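Side-chain contact in uncharacterized protein (Yersinia pestis, PDB 4RGI), which is of unknown function but folds as a small single-chain alpha-beta sandwich built on a KTSC domain: residues G18-P21 and D22-M25. Numbering follows the deposited sequence.
Sequences GYDP and DNRM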
ATOM      1  N   GLY A  18      -1.295  -4.232   3.089  1.00 11.16           N
ATOM      2  CA  GLY A  18      -2.588  -4.647   3.605  1.00 11.86           C
ATOM      3  C   GLY A  18      -3.691  -3.698   3.178  1.00 11.02           C
ATOM      4  O   GLY A  18      -3.421  -2.563   2.815  1.00 12.92           O
ATOM      5  N   TYR A  19      -4.934  -4.171   3.204  1.00 11.98           N
ATOM      6  CA  TYR A  19      -6.052  -3.323   2.834  1.00 10.95           C
ATOM      7  C   TYR A  19      -7.259  -3.631   3.711  1.00 16.71           C
ATOM      8  O   TYR A  19      -7.590  -4.797   3.956  1.00 14.15           O
ATOM      9  CB  TYR A  19      -6.399  -3.494   1.361  1.00 16.61           C
ATOM     10  CG  TYR A  19      -7.506  -2.579   0.885  1.00 13.80           C
ATOM     11  CD1 TYR A  19      -7.284  -1.219   0.701  1.00 13.42           C
ATOM     12  CD2 TYR A  19      -8.773  -3.072   0.628  1.00 18.74           C
ATOM     13  CE1 TYR A  19      -8.312  -0.371   0.269  1.00 15.85           C
ATOM     14  CE2 TYR A  19      -9.800  -2.237   0.183  1.00 19.87           C
ATOM     15  CZ  TYR A  19      -9.570  -0.888   0.022  1.00 16.02           C
ATOM     16  OH  TYR A  19     -10.600  -0.070  -0.416  1.00 17.95           O
ATOM     17  N   ASP A  20      -7.879  -2.565   4.204  1.00 13.72           N
ATOM     18  CA  ASP A  20      -9.078  -2.646   5.039  1.00 21.81           C
ATOM     19  C   ASP A  20     -10.249  -2.129   4.221  1.00 23.28           C
ATOM     20  O   ASP A  20     -10.399  -0.924   4.051  1.00 22.64           O
ATOM     21  CB  ASP A  20      -8.862  -1.822   6.317  1.00 20.74           C
ATOM     22  CG  ASP A  20     -10.040  -1.864   7.271  1.00 29.39           C
ATOM     23  OD1 ASP A  20     -11.091  -2.459   6.952  1.00 35.40           O
ATOM     24  OD2 ASP A  20      -9.895  -1.269   8.354  1.00 31.27           O
ATOM     25  N   PRO A  21     -11.070  -3.040   3.678  1.00 23.82           N
ATOM     26  CA  PRO A  21     -12.141  -2.614   2.774  1.00 24.34           C
ATOM     27  C   PRO A  21     -13.188  -1.752   3.471  1.00 27.42           C
ATOM     28  O   PRO A  21     -13.828  -0.938   2.815  1.00 30.79           O
ATOM     29  CB  PRO A  21     -12.742  -3.938   2.302  1.00 31.03           C
ATOM     30  CG  PRO A  21     -12.435  -4.886   3.395  1.00 32.57           C
ATOM     31  CD  PRO A  21     -11.101  -4.490   3.930  1.00 25.18           C
ATOM     32  N   ASP A  22     -13.342  -1.917   4.779  1.00 28.89           N
ATOM     33  CA  ASP A  22     -14.338  -1.157   5.521  1.00 33.56           C
ATOM     34  C   ASP A  22     -13.973   0.321   5.633  1.00 33.95           C
ATOM     35  O   ASP A  22     -14.809   1.187   5.383  1.00 32.07           O
ATOM     36  CB  ASP A  22     -14.530  -1.758   6.913  1.00 45.84           C
ATOM     37  CG  ASP A  22     -15.067  -3.178   6.863  1.00 63.34           C
ATOM     38  OD1 ASP A  22     -15.766  -3.519   5.879  1.00 60.91           O
ATOM     39  OD2 ASP A  22     -14.789  -3.952   7.805  1.00 72.15           O
ATOM     40  N   ASN A  23     -12.728   0.605   5.999  1.00 24.92           N
ATOM     41  CA  ASN A  23     -12.274   1.979   6.164  1.00 21.17           C
ATOM     42  C   ASN A  23     -11.630   2.531   4.897  1.00 15.96           C
ATOM     43  O   ASN A  23     -11.176   3.673   4.875  1.00 22.90           O
ATOM     44  CB  ASN A  23     -11.282   2.073   7.324  1.00 28.90           C
ATOM     45  CG  ASN A  23     -11.776   1.375   8.576  1.00 43.81           C
ATOM     46  OD1 ASN A  23     -12.978   1.212   8.769  1.00 47.98           O
ATOM     47  ND2 ASN A  23     -10.849   0.953   9.431  1.00 49.43           N
ATOM     48  N   ARG A  24     -11.595   1.711   3.849  1.00 17.27           N
ATOM     49  CA  ARG A  24     -10.920   2.052   2.592  1.00 21.28           C
ATOM     50  C   ARG A  24      -9.492   2.519   2.841  1.00 17.52           C
ATOM     51  O   ARG A  24      -9.041   3.530   2.297  1.00 14.62           O
ATOM     52  CB  ARG A  24     -11.688   3.127   1.832  1.00 17.60           C
ATOM     53  CG  ARG A  24     -13.198   2.930   1.799  1.00 25.60           C
ATOM     54  CD  ARG A  24     -13.655   1.674   1.095  1.00 31.29           C
ATOM     55  NE  ARG A  24     -15.057   1.784   0.671  1.00 42.26           N
ATOM     56  CZ  ARG A  24     -16.110   1.745   1.490  1.00 47.10           C
ATOM     57  NH1 ARG A  24     -15.945   1.595   2.796  1.00 52.08           N
ATOM     58  NH2 ARG A  24     -17.340   1.860   1.000  1.00 41.35           N
HETATM   59  N   MSE A  25      -8.780   1.744   3.647  0.68 12.61           N
HETATM   60  CA  MSE A  25      -7.436   2.110   4.068  0.68 12.52           C
HETATM   61  C   MSE A  25      -6.401   1.125   3.563  0.68 12.55           C
HETATM   62  O   MSE A  25      -6.606  -0.084   3.655  0.68 13.27           O
HETATM   63  CB  MSE A  25      -7.396   2.198   5.586  0.68 13.71           C
HETATM   64  CG  MSE A  25      -6.085   2.678   6.173  0.68 24.64           C
HETATM   65 SE   MSE A  25      -6.408   3.123   8.028  0.70 55.31          SE
HETATM   66  CE  MSE A  25      -6.520   1.312   8.757  0.68 53.25           C
TER
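D20 and M25 face each other as an antiparallel hydrogen-bonded pair, with their CA atoms 5.1 Å apart. D20 N donates to M25 O at 2.8 Å, and the bond is nearly straight (172° at the hydrogen). M25 N returns a bond to D20 O, 3.1 Å long. The four residues P21 to R24 connect D20 to M25. R24, the one residue here with positive phi, completes the turn and leads the chain into M25.

D20 folds its carboxylate over the turn. Its CG is anti to the backbone N (chi1 -179°), which carries the carboxylate beside its own carbonyl carbon. D20 OD1 accepts D22 N at 3.2 Å, and the donor lies 42° out of the carboxylate plane. This closes an Asx turn. D20 OD2 lies 2.6 Å from N23 ND2, but the angle is poor and the pair is not a hydrogen bond. The D22 carboxylate stands close to that of D20, which probably carries some electrostatic cost.

R24 and M25 both oppose D20, which makes a G1 beta bulge. The bulge sits at the surface, at the end of the beta hairpin that joins strand 14-20 to strand 25-30 in the antiparallel sheet. On the face shared with D20, the selenomethionine side chain of M25 also touches Q37 and L39 of strand 34-39.

The Y19 ring lies obliquely against the returning chain. Its CD1 is 3.2 Å from M25 O. At the far end, Y19 OH is 3.8 Å from R24 CD, but its hydrogen bond goes to V41 O. The ring also stacks with H46. The R24 side chain bends at chi2 and runs past P21 O. Its NH1 makes a weak bond to D22 O at 2.9 Å, with that oxygen in the guanidinium plane. A bound glycerol lies next to R24.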